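Local atomic coordinates of alpha-fucosidase (Bifidobacterium bifidum, PDB entry 2EAB), a protein that acts as a 1,2-alpha-L-fucosidase, probably hydrolysing alpha-1,2-linked L-fucose from sugar chains, and is represented here by the catalytic portion of a longer protein. Residues P566-L571 against K651-E656; R678-L683 against Y709-G714; L684-G689 against A733-G738; T693-E698 against S783-T788; L717-G722 against L749-Y754. One frame throughout, in Å; residues are numbered along the deposited sequence.

How the contacts relate
Contacts 1, 2, 3 and 5 lie wholly in the helix-rich family 95 catalytic region, and contact 4 joins it to strand 786-788. Contact 1 closes before the others open along the sequence. Contacts 2, 3 and 4 interlock, their first segments all coming from the run 678-698, a loop that passes into the start of helix 697-711. Contact 5 follows contact 2, crosses contact 3 and is enclosed by contact 4. Centre to centre, contacts 1 and 2 are about 13 Å apart, 3 and 4 about 10 Å, 4 and 5 about 29 Å; the first two pairs touch. Contacts 2 and 3 tie the loop to helices 697-711 and 722-734; contact 1 joins two loops, contact 5 the helices 722-734 and 738-751.

Contact 1 of 5, residues P566-L571 against K651-E656; sequences PEQGPL and KEWYFE
Gly569 and Trp653 bring the two backbones closest, with CA atoms 8.9 Å apart, where loop 566-571, between strands 558-565 and 572-574, meets the type I turn Trp653-Glu656 in the loop after helix 632-639 of the family 95 catalytic region. Gln568 reaches across with CG between its backbone N and carbonyl carbon (chi1 68°). Its NE2 donates to Glu652 OE1 at 2.9 Å in a bent bond (137° at the hydrogen); the oxygen lies in the amide plane, and the donor lies above the carboxylate plane. Trp653 brings CZ2 to 3.5 Å from Gln568 O, at the ring edge in plane. Pro570 CD approaches the indole obliquely, 4.4 Å from Trp653 NE1, and Glu652 CG lies over a face. Pro570 CG meets Phe655 CZ tip to tip at 4.1 Å. One water donates to Pro566 O and Glu652 OE2; another accepts from Trp653 NE1 at 3.0 Å and donates to Gln568 O and Pro570 O. Glu652 OE1 also forms a salt bridge with Arg710, and OE2 a hydrogen bond with Ser565 OG. With both oxygens gripped and a guanidinium alongside, the buried carboxylate is probably kept ionised and fixed in rotation.

Contact 2 of 5, residues R678-L683 against Y709-G714; sequences RHMSHL and YRCFKG. With EDO (1,2-ethanediol), chain D.
His679 O is gripped side-on by two nitrogens of Arg710, NE at 2.8 Å and NH2 at 3.0 Å. NE lies in the carbonyl plane with an N-H...O angle of 154°, while NH2 is tilted out of it; the oxygen itself stays in the plane of the guanidinium. The arginine chain is bent at chi2 (74°), which swings CD round, and bent again at chi3. Met680 slides past it in the opposite direction, with its CG 3.7 Å from Arg710 CG, and its SD comes to 4.3 Å from Cys711 SG. His682 arrives tip to tip: CE1 sits over one face of the guanidinium, 3.4 Å from Arg710 NH2, the two planes 28° apart. A water accepts from Ser681 N at 2.9 Å and, weakly, from Arg710 NH2. An ethanediol, probably from the crystallisation liquor, donates from O1 to Ser681 OG at 2.8 Å and is also hydrogen-bonded to Asn422 O. The contact closes loop 678-683 onto the C-terminal end of helix 697-711, just where the chain enters strand 712-713; Met680 also touches Leu707 of that helix and Arg728 of helix 722-734, and Cys711 touches Trp732 there.

Contact 3 of 5, residues L684-G689 against A733-G738; sequences LGLFPG and ARTGDG. With EDO (1,2-ethanediol), chain G.
Arg734, near the C-terminal end of helix 722-734, runs its whole side chain into the loop 684-689. Its CB packs against Leu686 CD1 at 3.7 Å. Arg734 CG lies 3.4 Å from Leu686 O and in plane at the edge of the Phe687 ring. The chain then bends, chi2 being -70°, which carries CD round, still within van der Waals range of Leu686 O and Phe687 CD1. NE forms a salt bridge with Glu778. Arg734 CZ lies 3.5 Å from Phe687 CD1, that carbon being over the centre of the guanidinium, with ring and guanidinium planes 58° apart. At the tip, Arg734 NH1 donates to Gly689 O at 2.9 Å, in the carbonyl plane. The same NH1 bonds more weakly to the carbonyls of Leu686 and Pro688. Arg734 NH2 gives a straighter bond to Pro688 O at 2.9 Å, although it stands above that carbonyl plane. An ethanediol, probably from the crystallisation liquor, has O1 at the guanidinium edge beside NH2, at a modelled distance too short to trust. Asp690, which follows Gly689, binds calcium in another structure of this protein, though none is bound here. One buried cation thus gathers three carbonyl oxygens of one loop, those of Leu686 (weakly), Pro688 and Gly689, while Glu778 probably balances its charge.

Contact 4 of 5, residues T693-E698 against S783-T788; sequences TIDNSE and SNSTFT
Asp695 sets CG anti to its carbonyl carbon (chi1 -64°) and Ser785 sets OG anti to its backbone N (chi1 -165°), torsions that turn carboxylate and hydroxyl toward each other. Asp695 belongs to a type I beta turn, Thr693 to Asn696, combined with an ST turn in which Thr693 OG1 accepts from Asp695 N at 3.2 Å; it leads into helix 697-711, with Asn696 at the N-cap and its side chain capping Tyr699 N. Ser785 OG donates to Asp695 OD2 at 2.6 Å, meeting it on the anti side and somewhat out of the carboxylate plane. The same OD2 is hydrogen-bonded to Tyr798 OH, and Thr693 OG1 lies 3.0 Å from Ser785 OG. Thr693 CG2 leans toward Asn784 ND2, whose side chain lies close to Asp690, a calcium ligand in another structure of this protein. The other oxygen of the aspartate, OD1, faces strand 786-788, which is paired antiparallel with strand 794-796. Asp695 OD1 comes to 3.7 Å from Phe787 CD1, with carboxylate and ring planes 80° apart. A water bridges Thr693 OG1 and Thr786 O. A second donates to Asp695 OD1 at 2.8 Å, accepts from Thr788 N at 3.0 Å, and lies over one face of the Phe787 ring, toward the rim.

Contact 5 of 5, residues L717-G722 against L749-Y754; sequences LQSNTG and LKNAMY
Ala752 and Thr721 form the packed centre of this contact, where the CA atoms approach to 5.1 Å. The methyl CB of buried Ala752 sits 3.9 Å from Thr721 CA and 4.2 Å from Thr721 CG2, and it also meets Asn720 O and Gly722 N. Thr721 puts CG2 anti to its carbonyl carbon and beside its backbone N, which brings that methyl to 3.7 Å from Asn751 O; its hydroxyl is used elsewhere, in a hydrogen bond to His761 O. Asn720 O is buried here and finds no partner anywhere in the model, which probably carries some polar cost. Asn720 OD1 accepts from the next residue's N, Thr721 N, at 2.8 Å and also from Arg678 NE.

The rim, by contrast, is a pair that comes close without bonding. Ser719 turns OG anti to its backbone N (chi1 -177°) and brings it close to Asn751, 3.2 Å from CB. The same OG lies 3.0 Å from Asn751 ND2, but the angle is too poor for a hydrogen bond; ND2 bonds weakly to Leu747 O instead, within its own helix. No hydrogen bond crosses between the segments, so this is packing. It joins the entry to helix 722-734 with the exit from helix 738-751, which run antiparallel, as expected of a helical hairpin and consistent with the (alpha/alpha)6 barrel of family 95 hydrolases.

Contact 1 of 5, residues P566-L571 against K651-E656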
# COMPACT_ATOMS: atom_id res chain seq x y z
N PRO A 566 15.05 11.39 -6.42
CA PRO A 566 14.19 12.18 -5.54
C PRO A 566 14.75 12.27 -4.11
O PRO A 566 15.20 11.25 -3.58
CB PRO A 566 12.86 11.41 -5.57
CG PRO A 566 12.88 10.70 -6.88
CD PRO A 566 14.31 10.27 -7.03
N GLU A 567 14.77 13.44 -3.48
CA GLU A 567 14.45 14.76 -4.04
C GLU A 567 15.63 15.69 -3.76
O GLU A 567 15.45 16.77 -3.18
CB GLU A 567 13.20 15.34 -3.36
CG GLU A 567 11.87 14.75 -3.76
CD GLU A 567 10.69 15.49 -3.13
OE1 GLU A 567 9.60 14.90 -3.03
OE2 GLU A 567 10.86 16.67 -2.73
N GLN A 568 16.83 15.27 -4.14
CA GLN A 568 18.01 16.10 -3.96
C GLN A 568 18.98 15.92 -5.13
O GLN A 568 18.77 15.05 -5.97
CB GLN A 568 18.70 15.82 -2.62
CG GLN A 568 19.33 14.44 -2.52
CD GLN A 568 20.22 14.26 -1.30
OE1 GLN A 568 20.44 15.18 -0.51
NE2 GLN A 568 20.74 13.05 -1.13
N GLY A 569 20.01 16.75 -5.17
CA GLY A 569 21.00 16.70 -6.23
C GLY A 569 20.51 17.33 -7.52
O GLY A 569 19.45 17.97 -7.55
N PRO A 570 21.29 17.17 -8.61
CA PRO A 570 20.93 17.72 -9.91
C PRO A 570 19.70 17.06 -10.52
O PRO A 570 19.45 15.87 -10.29
CB PRO A 570 22.15 17.42 -10.79
CG PRO A 570 23.25 17.09 -9.84
CD PRO A 570 22.59 16.48 -8.65
N LEU A 571 18.97 17.82 -11.32
CA LEU A 571 17.73 17.36 -11.95
C LEU A 571 17.93 16.20 -12.93
O LEU A 571 17.08 15.31 -13.02
CB LEU A 571 17.09 18.54 -12.69
CG LEU A 571 15.61 18.88 -12.47
CD1 LEU A 571 15.21 18.77 -11.00
CD2 LEU A 571 15.36 20.29 -12.98
N LYS A 651 26.87 4.85 -2.96
CA LYS A 651 26.77 6.06 -3.79
C LYS A 651 25.34 6.26 -4.27
O LYS A 651 24.66 5.30 -4.65
CB LYS A 651 27.69 5.97 -5.00
CG LYS A 651 29.17 6.02 -4.69
CD LYS A 651 30.00 6.04 -5.96
CE LYS A 651 31.48 5.87 -5.64
NZ LYS A 651 32.32 6.00 -6.86
N GLU A 652 24.90 7.52 -4.27
CA GLU A 652 23.59 7.88 -4.79
C GLU A 652 23.69 8.24 -6.28
O GLU A 652 22.74 7.99 -7.05
CB GLU A 652 22.96 9.00 -3.95
CG GLU A 652 21.57 9.43 -4.41
CD GLU A 652 20.75 10.17 -3.36
OE1 GLU A 652 21.26 10.45 -2.25
OE2 GLU A 652 19.58 10.48 -3.65
N TRP A 653 24.84 8.78 -6.68
CA TRP A 653 25.14 9.09 -8.08
C TRP A 653 26.46 8.47 -8.47
O TRP A 653 27.36 8.34 -7.63
CB TRP A 653 25.21 10.60 -8.31
CG TRP A 653 23.95 11.31 -7.96
CD1 TRP A 653 22.87 11.51 -8.78
CD2 TRP A 653 23.63 11.91 -6.71
NE1 TRP A 653 21.89 12.20 -8.10
CE2 TRP A 653 22.34 12.46 -6.82
CE3 TRP A 653 24.32 12.04 -5.49
CZ2 TRP A 653 21.71 13.12 -5.77
CZ3 TRP A 653 23.70 12.70 -4.45
CH2 TRP A 653 22.41 13.23 -4.59
N TYR A 654 26.61 8.11 -9.74
CA TYR A 654 27.83 7.45 -10.19
C TYR A 654 29.04 8.37 -10.29
O TYR A 654 30.17 7.89 -10.36
CB TYR A 654 27.58 6.62 -11.46
CG TYR A 654 26.56 5.55 -11.18
CD1 TYR A 654 26.83 4.56 -10.23
CD2 TYR A 654 25.31 5.56 -11.78
CE1 TYR A 654 25.89 3.59 -9.91
CE2 TYR A 654 24.35 4.60 -11.46
CZ TYR A 654 24.65 3.62 -10.53
OH TYR A 654 23.70 2.68 -10.21
N PHE A 655 28.81 9.69 -10.27
CA PHE A 655 29.92 10.64 -10.20
C PHE A 655 30.38 10.96 -8.77
O PHE A 655 31.31 11.74 -8.56
CB PHE A 655 29.66 11.93 -11.01
CG PHE A 655 28.39 12.68 -10.65
CD1 PHE A 655 28.00 12.87 -9.33
CD2 PHE A 655 27.63 13.27 -11.66
CE1 PHE A 655 26.84 13.59 -9.02
CE2 PHE A 655 26.48 13.98 -11.36
CZ PHE A 655 26.08 14.15 -10.04
N GLU A 656 29.74 10.34 -7.78
CA GLU A 656 30.02 10.59 -6.37
C GLU A 656 31.36 10.01 -5.93
O GLU A 656 31.78 8.96 -6.41
CB GLU A 656 28.88 9.99 -5.54
CG GLU A 656 28.93 10.23 -4.04
CD GLU A 656 27.68 9.72 -3.35
OE1 GLU A 656 27.76 9.31 -2.17
OE2 GLU A 656 26.60 9.72 -3.99
O HOH W 1 17.33 10.24 -2.08
O HOH W 2 19.38 13.84 -8.39

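Contact 2 of 5, residues R678-L683 against Y709-G714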
# COMPACT_ATOMS: atom_id res chain seq x y z
N ARG A 678 15.46 13.64 3.38
CA ARG A 678 14.32 12.81 3.76
C ARG A 678 14.18 11.54 2.91
O ARG A 678 13.87 10.46 3.44
CB ARG A 678 13.03 13.62 3.72
CG ARG A 678 11.84 12.89 4.32
CD ARG A 678 10.70 13.85 4.55
NE ARG A 678 9.58 13.20 5.22
CZ ARG A 678 8.34 13.17 4.74
NH1 ARG A 678 8.04 13.76 3.59
NH2 ARG A 678 7.39 12.57 5.44
N HIS A 679 14.40 11.66 1.61
CA HIS A 679 14.39 10.50 0.72
C HIS A 679 15.69 9.72 0.85
O HIS A 679 16.74 10.29 1.16
CB HIS A 679 14.24 10.94 -0.73
CG HIS A 679 12.86 11.41 -1.09
ND1 HIS A 679 12.37 12.64 -0.74
CD2 HIS A 679 11.89 10.80 -1.82
CE1 HIS A 679 11.14 12.77 -1.22
NE2 HIS A 679 10.83 11.67 -1.87
N MET A 680 15.62 8.42 0.58
CA MET A 680 16.79 7.55 0.48
C MET A 680 16.61 6.71 -0.78
O MET A 680 16.51 5.48 -0.73
CB MET A 680 16.91 6.65 1.72
CG MET A 680 16.76 7.38 3.05
SD MET A 680 17.12 6.37 4.49
CE MET A 680 15.96 5.02 4.26
N SER A 681 16.55 7.40 -1.92
CA SER A 681 16.16 6.76 -3.17
C SER A 681 17.17 5.72 -3.66
O SER A 681 16.83 4.82 -4.41
CB SER A 681 15.92 7.81 -4.25
OG SER A 681 14.86 8.67 -3.88
N HIS A 682 18.41 5.86 -3.21
CA HIS A 682 19.48 4.95 -3.60
C HIS A 682 19.56 3.68 -2.74
O HIS A 682 20.44 2.84 -2.97
CB HIS A 682 20.82 5.68 -3.56
CG HIS A 682 21.20 6.20 -2.21
ND1 HIS A 682 20.33 6.91 -1.41
CD2 HIS A 682 22.36 6.12 -1.53
CE1 HIS A 682 20.94 7.23 -0.28
NE2 HIS A 682 22.18 6.77 -0.33
N LEU A 683 18.64 3.52 -1.79
CA LEU A 683 18.66 2.35 -0.92
C LEU A 683 17.54 1.35 -1.20
O LEU A 683 17.32 0.43 -0.41
CB LEU A 683 18.69 2.76 0.56
CG LEU A 683 19.92 3.56 1.00
CD1 LEU A 683 19.83 3.87 2.47
CD2 LEU A 683 21.23 2.85 0.67
N TYR A 709 23.97 8.14 8.31
CA TYR A 709 24.04 9.54 7.91
C TYR A 709 22.65 10.14 7.68
O TYR A 709 22.38 11.27 8.07
CB TYR A 709 24.89 9.72 6.65
CG TYR A 709 26.38 9.73 6.89
CD1 TYR A 709 27.00 10.79 7.56
CD2 TYR A 709 27.18 8.70 6.42
CE1 TYR A 709 28.38 10.81 7.77
CE2 TYR A 709 28.56 8.71 6.61
CZ TYR A 709 29.15 9.76 7.29
OH TYR A 709 30.52 9.78 7.49
N ARG A 710 21.76 9.37 7.05
CA ARG A 710 20.42 9.88 6.75
C ARG A 710 19.51 10.00 7.98
O ARG A 710 18.66 10.89 8.03
CB ARG A 710 19.73 9.03 5.69
CG ARG A 710 18.92 9.84 4.69
CD ARG A 710 19.82 10.59 3.71
NE ARG A 710 19.32 10.49 2.33
CZ ARG A 710 20.09 10.40 1.25
NH1 ARG A 710 21.42 10.42 1.36
NH2 ARG A 710 19.53 10.30 0.06
N CYS A 711 19.69 9.11 8.96
CA CYS A 711 18.70 8.91 10.02
C CYS A 711 19.06 9.50 11.38
O CYS A 711 18.22 9.55 12.27
CB CYS A 711 18.40 7.41 10.18
SG CYS A 711 17.58 6.68 8.76
N PHE A 712 20.31 9.93 11.52
CA PHE A 712 20.83 10.46 12.78
C PHE A 712 21.26 11.92 12.66
O PHE A 712 21.76 12.34 11.61
CB PHE A 712 22.02 9.62 13.26
CG PHE A 712 21.65 8.28 13.82
CD1 PHE A 712 21.59 8.08 15.20
CD2 PHE A 712 21.38 7.20 12.98
CE1 PHE A 712 21.24 6.84 15.73
CE2 PHE A 712 21.04 5.95 13.50
CZ PHE A 712 20.97 5.77 14.88
N LYS A 713 21.04 12.68 13.73
CA LYS A 713 21.66 13.99 13.89
C LYS A 713 22.61 13.81 15.06
O LYS A 713 22.17 13.65 16.20
CB LYS A 713 20.60 15.06 14.18
CG LYS A 713 21.16 16.48 14.27
CD LYS A 713 20.09 17.50 14.63
CE LYS A 713 19.33 17.98 13.41
NZ LYS A 713 18.36 19.07 13.75
N GLY A 714 23.90 13.80 14.76
CA GLY A 714 24.91 13.39 15.73
C GLY A 714 24.69 11.93 16.09
O GLY A 714 24.67 11.07 15.20
C1 EDO D . 11.88 6.80 -3.80
O1 EDO D . 12.48 7.76 -2.80
C2 EDO D . 11.37 7.70 -4.99
O2 EDO D . 10.19 8.50 -4.51
O HOH W 1 17.33 10.24 -2.08

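Contact 3 of 5, residues L684-G689 against A733-G738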
# COMPACT_ATOMS: atom_id res chain seq x y z
N LEU A 684 16.86 1.49 -2.33
CA LEU A 684 15.78 0.56 -2.68
C LEU A 684 16.27 -0.87 -2.91
O LEU A 684 15.49 -1.81 -2.83
CB LEU A 684 14.99 1.08 -3.88
CG LEU A 684 14.36 2.46 -3.70
CD1 LEU A 684 13.51 2.81 -4.91
CD2 LEU A 684 13.54 2.56 -2.41
N GLY A 685 17.57 -1.01 -3.19
CA GLY A 685 18.19 -2.34 -3.30
C GLY A 685 18.32 -3.07 -1.98
O GLY A 685 18.44 -4.30 -1.96
N LEU A 686 18.34 -2.31 -0.88
CA LEU A 686 18.31 -2.83 0.49
C LEU A 686 16.89 -3.20 0.92
O LEU A 686 16.66 -4.27 1.50
CB LEU A 686 18.91 -1.80 1.46
CG LEU A 686 18.67 -2.06 2.96
CD1 LEU A 686 19.46 -3.25 3.45
CD2 LEU A 686 19.02 -0.83 3.77
N PHE A 687 15.96 -2.29 0.67
CA PHE A 687 14.55 -2.57 0.85
C PHE A 687 13.76 -1.80 -0.20
O PHE A 687 13.91 -0.58 -0.32
CB PHE A 687 14.02 -2.20 2.24
CG PHE A 687 12.60 -2.61 2.42
CD1 PHE A 687 12.29 -3.87 2.92
CD2 PHE A 687 11.57 -1.79 1.97
CE1 PHE A 687 10.97 -4.29 3.01
CE2 PHE A 687 10.26 -2.21 2.05
CZ PHE A 687 9.95 -3.46 2.57
N PRO A 688 12.86 -2.49 -0.94
CA PRO A 688 12.43 -3.89 -0.80
C PRO A 688 13.31 -4.94 -1.48
O PRO A 688 13.06 -6.14 -1.30
CB PRO A 688 11.06 -3.88 -1.48
CG PRO A 688 11.21 -2.85 -2.56
CD PRO A 688 12.10 -1.78 -1.99
N GLY A 689 14.31 -4.50 -2.24
CA GLY A 689 15.07 -5.37 -3.13
C GLY A 689 15.98 -6.38 -2.47
O GLY A 689 16.00 -6.53 -1.25
N ALA A 733 15.15 -2.86 9.23
CA ALA A 733 14.89 -4.28 9.53
C ALA A 733 15.79 -5.19 8.69
O ALA A 733 16.32 -6.18 9.20
CB ALA A 733 13.43 -4.62 9.30
N ARG A 734 15.97 -4.84 7.42
CA ARG A 734 16.79 -5.64 6.51
C ARG A 734 18.26 -5.69 6.91
O ARG A 734 18.98 -6.60 6.49
CB ARG A 734 16.65 -5.11 5.08
CG ARG A 734 15.26 -5.33 4.45
CD ARG A 734 15.01 -6.81 4.14
NE ARG A 734 13.80 -7.08 3.35
CZ ARG A 734 13.70 -6.90 2.04
NH1 ARG A 734 14.72 -6.39 1.35
NH2 ARG A 734 12.58 -7.22 1.40
N THR A 735 18.72 -4.72 7.71
CA THR A 735 20.10 -4.70 8.19
C THR A 735 20.36 -5.69 9.33
O THR A 735 21.52 -5.96 9.65
CB THR A 735 20.53 -3.30 8.74
OG1 THR A 735 19.89 -3.06 9.99
CG2 THR A 735 20.21 -2.19 7.76
N GLY A 736 19.29 -6.19 9.95
CA GLY A 736 19.42 -7.04 11.13
C GLY A 736 19.49 -6.29 12.45
O GLY A 736 19.49 -6.92 13.51
N ASP A 737 19.53 -4.96 12.40
CA ASP A 737 19.58 -4.15 13.62
C ASP A 737 18.16 -3.94 14.14
O ASP A 737 17.51 -2.92 13.85
CB ASP A 737 20.29 -2.82 13.35
CG ASP A 737 20.49 -1.97 14.61
OD1 ASP A 737 19.91 -2.29 15.66
OD2 ASP A 737 21.22 -0.96 14.51
N GLY A 738 17.68 -4.90 14.92
CA GLY A 738 16.35 -4.85 15.50
C GLY A 738 16.16 -3.72 16.49
O GLY A 738 15.06 -3.19 16.62
C1 EDO G . 9.63 -6.73 1.44
O1 EDO G . 10.28 -7.95 2.06
C2 EDO G . 8.07 -6.99 1.54
O2 EDO G . 7.79 -8.22 0.83

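Contact 4 of 5, residues T693-E698 against S783-T788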
# COMPACT_ATOMS: atom_id res chain seq x y z
N THR A 693 21.89 -7.24 0.84
CA THR A 693 21.35 -8.15 1.83
C THR A 693 22.38 -8.49 2.90
O THR A 693 23.58 -8.23 2.75
CB THR A 693 20.90 -9.49 1.21
OG1 THR A 693 22.06 -10.27 0.89
CG2 THR A 693 20.04 -9.29 -0.04
N ILE A 694 21.88 -9.08 3.98
CA ILE A 694 22.70 -9.51 5.10
C ILE A 694 23.81 -10.49 4.66
O ILE A 694 24.84 -10.60 5.34
CB ILE A 694 21.80 -10.10 6.23
CG1 ILE A 694 22.55 -10.19 7.57
CG2 ILE A 694 21.18 -11.45 5.82
CD1 ILE A 694 22.85 -8.85 8.20
N ASP A 695 23.61 -11.16 3.53
CA ASP A 695 24.59 -12.12 3.02
C ASP A 695 25.77 -11.48 2.28
O ASP A 695 26.69 -12.17 1.86
CB ASP A 695 23.89 -13.15 2.14
CG ASP A 695 22.91 -13.98 2.92
OD1 ASP A 695 23.33 -15.01 3.48
OD2 ASP A 695 21.74 -13.55 3.04
N ASN A 696 25.72 -10.16 2.13
CA ASN A 696 26.81 -9.43 1.49
C ASN A 696 27.26 -8.31 2.41
O ASN A 696 26.73 -7.19 2.37
CB ASN A 696 26.35 -8.88 0.14
CG ASN A 696 27.44 -8.14 -0.63
OD1 ASN A 696 28.46 -7.73 -0.06
ND2 ASN A 696 27.21 -7.94 -1.92
N SER A 697 28.25 -8.61 3.26
CA SER A 697 28.71 -7.66 4.27
C SER A 697 29.28 -6.37 3.69
O SER A 697 29.09 -5.31 4.27
CB SER A 697 29.72 -8.31 5.20
OG SER A 697 29.06 -9.24 6.03
N GLU A 698 29.97 -6.46 2.55
CA GLU A 698 30.53 -5.27 1.92
C GLU A 698 29.42 -4.26 1.62
O GLU A 698 29.51 -3.08 1.99
CB GLU A 698 31.29 -5.62 0.64
CG GLU A 698 31.98 -4.41 0.00
CD GLU A 698 32.49 -4.65 -1.41
OE1 GLU A 698 31.97 -5.55 -2.11
OE2 GLU A 698 33.42 -3.93 -1.83
N SER A 783 12.63 -13.22 3.93
CA SER A 783 12.70 -14.33 2.98
C SER A 783 13.15 -13.90 1.59
O SER A 783 12.89 -14.60 0.62
CB SER A 783 11.36 -15.09 2.93
OG SER A 783 10.31 -14.27 2.44
N ASN A 784 13.84 -12.77 1.51
CA ASN A 784 14.22 -12.19 0.23
C ASN A 784 15.66 -12.44 -0.18
O ASN A 784 16.04 -12.12 -1.31
CB ASN A 784 14.01 -10.67 0.25
CG ASN A 784 15.01 -9.97 1.15
OD1 ASN A 784 15.00 -10.18 2.36
ND2 ASN A 784 15.89 -9.16 0.57
N SER A 785 16.48 -12.96 0.72
CA SER A 785 17.91 -13.04 0.43
C SER A 785 18.33 -14.37 -0.17
O SER A 785 17.52 -15.30 -0.26
CB SER A 785 18.73 -12.71 1.68
OG SER A 785 20.07 -12.46 1.31
N THR A 786 19.58 -14.43 -0.61
CA THR A 786 20.19 -15.64 -1.14
C THR A 786 21.44 -15.95 -0.32
O THR A 786 22.30 -15.09 -0.13
CB THR A 786 20.53 -15.48 -2.63
OG1 THR A 786 19.32 -15.35 -3.37
CG2 THR A 786 21.31 -16.68 -3.15
N PHE A 787 21.50 -17.18 0.18
CA PHE A 787 22.59 -17.70 1.00
C PHE A 787 23.54 -18.48 0.09
O PHE A 787 23.10 -19.20 -0.80
CB PHE A 787 21.98 -18.64 2.04
CG PHE A 787 22.95 -19.18 3.07
CD1 PHE A 787 23.08 -18.56 4.31
CD2 PHE A 787 23.65 -20.36 2.83
CE1 PHE A 787 23.93 -19.09 5.27
CE2 PHE A 787 24.50 -20.89 3.79
CZ PHE A 787 24.63 -20.26 5.01
N THR A 788 24.84 -18.33 0.33
CA THR A 788 25.84 -19.10 -0.40
C THR A 788 26.71 -19.84 0.60
O THR A 788 27.41 -19.21 1.39
CB THR A 788 26.72 -18.20 -1.29
OG1 THR A 788 25.89 -17.43 -2.16
CG2 THR A 788 27.68 -19.04 -2.13
O HOH W 3 22.17 -12.30 -0.98
O HOH W 4 25.46 -16.50 2.56

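Contact 5 of 5, residues L717-G722 against L749-Y754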
# COMPACT_ATOMS: atom_id res chain seq x y z
N LEU A 717 18.99 9.34 17.02
CA LEU A 717 18.10 8.85 15.98
C LEU A 717 16.94 9.82 15.81
O LEU A 717 16.28 10.20 16.78
CB LEU A 717 17.58 7.45 16.34
CG LEU A 717 16.64 6.78 15.33
CD1 LEU A 717 17.38 6.39 14.06
CD2 LEU A 717 16.01 5.56 15.97
N GLN A 718 16.69 10.22 14.56
CA GLN A 718 15.69 11.24 14.28
C GLN A 718 14.33 10.66 13.94
O GLN A 718 14.22 9.62 13.28
CB GLN A 718 16.16 12.16 13.14
CG GLN A 718 17.43 12.94 13.47
CD GLN A 718 17.28 13.84 14.69
OE1 GLN A 718 17.84 13.56 15.75
NE2 GLN A 718 16.50 14.90 14.55
N SER A 719 13.30 11.35 14.41
CA SER A 719 11.93 11.02 14.05
C SER A 719 11.66 11.37 12.59
O SER A 719 12.35 12.20 11.99
CB SER A 719 10.96 11.78 14.95
OG SER A 719 9.62 11.42 14.67
N ASN A 720 10.67 10.71 12.02
CA ASN A 720 10.09 11.14 10.76
C ASN A 720 8.64 10.67 10.71
O ASN A 720 8.11 10.14 11.69
CB ASN A 720 10.91 10.65 9.56
CG ASN A 720 10.98 11.68 8.45
OD1 ASN A 720 9.96 12.06 7.87
ND2 ASN A 720 12.19 12.14 8.15
N THR A 721 8.00 10.89 9.57
CA THR A 721 6.56 10.70 9.45
C THR A 721 6.22 10.02 8.14
O THR A 721 7.05 9.93 7.23
CB THR A 721 5.83 12.06 9.46
OG1 THR A 721 6.33 12.84 8.37
CG2 THR A 721 6.05 12.81 10.78
N GLY A 722 4.98 9.54 8.05
CA GLY A 722 4.42 9.03 6.81
C GLY A 722 5.29 8.02 6.10
O GLY A 722 5.84 7.10 6.73
N LEU A 749 5.10 5.76 16.32
CA LEU A 749 3.96 5.77 17.22
C LEU A 749 3.86 7.09 17.98
O LEU A 749 2.76 7.59 18.20
CB LEU A 749 4.01 4.56 18.17
CG LEU A 749 3.28 3.31 17.67
CD1 LEU A 749 3.71 2.89 16.26
CD2 LEU A 749 3.47 2.15 18.63
N LYS A 750 5.00 7.66 18.35
CA LYS A 750 5.00 8.92 19.10
C LYS A 750 4.74 10.16 18.24
O LYS A 750 4.15 11.13 18.72
CB LYS A 750 6.33 9.10 19.84
CG LYS A 750 6.51 8.15 21.01
CD LYS A 750 7.90 8.28 21.62
CE LYS A 750 8.10 7.26 22.71
NZ LYS A 750 9.45 7.37 23.32
N ASN A 751 5.15 10.11 16.98
CA ASN A 751 5.21 11.31 16.15
C ASN A 751 4.45 11.25 14.82
O ASN A 751 4.47 12.22 14.07
CB ASN A 751 6.67 11.67 15.87
CG ASN A 751 7.45 11.96 17.13
OD1 ASN A 751 7.16 12.93 17.84
ND2 ASN A 751 8.43 11.13 17.42
N ALA A 752 3.79 10.13 14.53
CA ALA A 752 3.15 9.96 13.23
C ALA A 752 1.85 9.16 13.27
O ALA A 752 1.40 8.62 12.26
CB ALA A 752 4.13 9.37 12.21
N MET A 753 1.23 9.10 14.45
CA MET A 753 -0.06 8.44 14.61
C MET A 753 -1.08 9.36 15.26
O MET A 753 -0.81 9.95 16.31
CB MET A 753 0.09 7.17 15.46
CG MET A 753 0.86 6.07 14.77
SD MET A 753 -0.14 5.27 13.51
CE MET A 753 -0.93 4.04 14.52
N TYR A 754 -2.25 9.49 14.63
CA TYR A 754 -3.36 10.21 15.23
C TYR A 754 -4.06 9.35 16.28
O TYR A 754 -3.74 8.16 16.43
CB TYR A 754 -4.34 10.67 14.15
CG TYR A 754 -3.86 11.76 13.20
CD1 TYR A 754 -3.07 12.82 13.65
CD2 TYR A 754 -4.24 11.75 11.86
CE1 TYR A 754 -2.65 13.82 12.78
CE2 TYR A 754 -3.83 12.75 10.98
CZ TYR A 754 -3.03 13.78 11.44
OH TYR A 754 -2.62 14.76 10.56